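Local coordinates for protein xylulose kinase (Bifidobacterium adolescentis ATCC 15703, PDB 3I8B) that probably phosphorylates D-xylulose at the expense of ATP, giving D-xylulose 5-phosphate and ADP, as a member of the FGGY carbohydrate kinase family, at residues A8-S13 with C17-T22. Numbering follows the deposited sequence.
Sequences AGVDTS and CKVRVT
With CG of Asp11 anti to the backbone N (chi1 169°) and CG of Lys18 set beside its own N (chi1 -69°), the carboxylate and the extended lysine chain run side by side from neighbouring strands of a β-hairpin. This hairpin, strands 6-12 and 16-23, belongs to the N-terminal domain of the actin-like ATPase fold, where the first strand also pairs in parallel with strand 65-72. Asp11 and Lys18 form a hydrogen-bonded antiparallel pair: Asp11 N reaches Lys18 O at 2.9 Å, and Lys18 N returns to Asp11 O at the same length. Gly9 and Arg20 form the next such pair, with Arg20 N 2.8 Å from Gly9 O. Val10, Thr12, Cys17 and Val19 turn to the other face, where SG of Cys17 packs against CG1 of Val10 at 3.8 Å.

Asp11, predicted to be important for activity, lies close to Asp274, the predicted proton acceptor. Lys18 NZ forms a salt bridge with Glu459, while its distance of 4.4 Å from Asp11 OD2 is too long for one. A water closes that gap, donating to Asp11 OD2 and accepting from Lys18 NZ, 2.8 Å from each.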
loop_
_atom_site.group_PDB
_atom_site.type_symbol
_atom_site.label_atom_id
_atom_site.label_comp_id
_atom_site.label_asym_id
_atom_site.label_seq_id
_atom_site.Cartn_x
_atom_site.Cartn_y
_atom_site.Cartn_z
ATOM N N ALA A 8 -0.935 20.568 -6.673
ATOM C CA ALA A 8 -0.426 20.224 -5.353
ATOM C C ALA A 8 -0.658 18.748 -5.114
ATOM O O ALA A 8 -1.760 18.238 -5.329
ATOM C CB ALA A 8 -1.106 21.054 -4.288
ATOM N N GLY A 9 0.399 18.060 -4.707
ATOM C CA GLY A 9 0.306 16.667 -4.320
ATOM C C GLY A 9 0.381 16.633 -2.811
ATOM O O GLY A 9 1.327 17.165 -2.207
ATOM N N VAL A 10 -0.637 16.043 -2.197
ATOM C CA VAL A 10 -0.665 15.880 -0.754
ATOM C C VAL A 10 -0.389 14.423 -0.427
ATOM O O VAL A 10 -0.955 13.512 -1.057
ATOM C CB VAL A 10 -2.021 16.302 -0.144
ATOM C CG1 VAL A 10 -1.982 16.179 1.364
ATOM C CG2 VAL A 10 -2.370 17.731 -0.548
ATOM N N ASP A 11 0.498 14.216 0.542
ATOM C CA ASP A 11 0.821 12.893 1.042
ATOM C C ASP A 11 0.497 12.836 2.542
ATOM O O ASP A 11 1.252 13.333 3.378
ATOM C CB ASP A 11 2.294 12.584 0.782
ATOM C CG ASP A 11 2.778 11.343 1.514
ATOM O OD1 ASP A 11 1.944 10.583 2.052
ATOM O OD2 ASP A 11 4.008 11.120 1.543
ATOM N N THR A 12 -0.659 12.282 2.877
ATOM C CA THR A 12 -0.996 12.118 4.286
ATOM C C THR A 12 -0.671 10.671 4.696
ATOM O O THR A 12 -1.399 9.735 4.375
ATOM C CB THR A 12 -2.451 12.532 4.571
ATOM O OG1 THR A 12 -2.709 12.474 5.976
ATOM C CG2 THR A 12 -3.460 11.639 3.813
ATOM N N SER A 13 0.466 10.497 5.358
ATOM C CA SER A 13 0.942 9.177 5.751
ATOM C C SER A 13 0.691 8.982 7.238
ATOM O O SER A 13 0.228 9.893 7.915
ATOM C CB SER A 13 2.441 9.048 5.470
ATOM O OG SER A 13 3.188 9.943 6.304
ATOM N N CYS A 17 1.989 14.797 7.318
ATOM C CA CYS A 17 1.388 15.304 6.104
ATOM C C CYS A 17 2.430 16.106 5.313
ATOM O O CYS A 17 3.114 16.953 5.866
ATOM C CB CYS A 17 0.192 16.187 6.431
ATOM S SG CYS A 17 -0.905 16.445 5.009
ATOM N N LYS A 18 2.544 15.835 4.023
ATOM C CA LYS A 18 3.434 16.617 3.164
ATOM C C LYS A 18 2.608 17.288 2.084
ATOM O O LYS A 18 1.640 16.701 1.594
ATOM C CB LYS A 18 4.498 15.726 2.537
ATOM C CG LYS A 18 5.506 15.205 3.556
ATOM C CD LYS A 18 6.256 14.019 3.016
ATOM C CE LYS A 18 7.315 13.559 4.008
ATOM N NZ LYS A 18 7.793 12.216 3.591
ATOM N N VAL A 19 2.977 18.517 1.727
ATOM C CA VAL A 19 2.302 19.235 0.642
ATOM C C VAL A 19 3.326 19.697 -0.389
ATOM O O VAL A 19 4.208 20.502 -0.089
ATOM C CB VAL A 19 1.513 20.454 1.151
ATOM C CG1 VAL A 19 0.931 21.227 -0.026
ATOM C CG2 VAL A 19 0.393 20.025 2.104
ATOM N N ARG A 20 3.227 19.172 -1.601
ATOM C CA ARG A 20 4.179 19.519 -2.639
ATOM C C ARG A 20 3.538 20.346 -3.760
ATOM O O ARG A 20 2.929 19.814 -4.695
ATOM C CB ARG A 20 4.820 18.263 -3.203
ATOM C CG ARG A 20 6.074 18.516 -4.036
ATOM C CD ARG A 20 6.431 17.219 -4.721
ATOM N NE ARG A 20 7.742 17.170 -5.357
ATOM C CZ ARG A 20 7.984 17.517 -6.618
ATOM N NH1 ARG A 20 7.010 18.006 -7.376
ATOM N NH2 ARG A 20 9.208 17.389 -7.114
ATOM N N VAL A 21 3.677 21.659 -3.667
ATOM C CA VAL A 21 3.202 22.515 -4.745
ATOM C C VAL A 21 4.133 22.310 -5.938
ATOM O O VAL A 21 5.360 22.460 -5.826
ATOM C CB VAL A 21 3.150 23.982 -4.312
ATOM C CG1 VAL A 21 2.636 24.856 -5.456
ATOM C CG2 VAL A 21 2.277 24.133 -3.063
ATOM N N THR A 22 3.577 21.938 -7.083
ATOM C CA THR A 22 4.456 21.551 -8.176
ATOM C C THR A 22 4.018 22.068 -9.539
ATOM O O THR A 22 2.835 22.322 -9.779
ATOM C CB THR A 22 4.754 19.999 -8.186
ATOM O OG1 THR A 22 4.294 19.372 -9.385
ATOM C CG2 THR A 22 4.166 19.318 -7.004
HETATM O O HOH W 1 5.555 10.556 3.806
#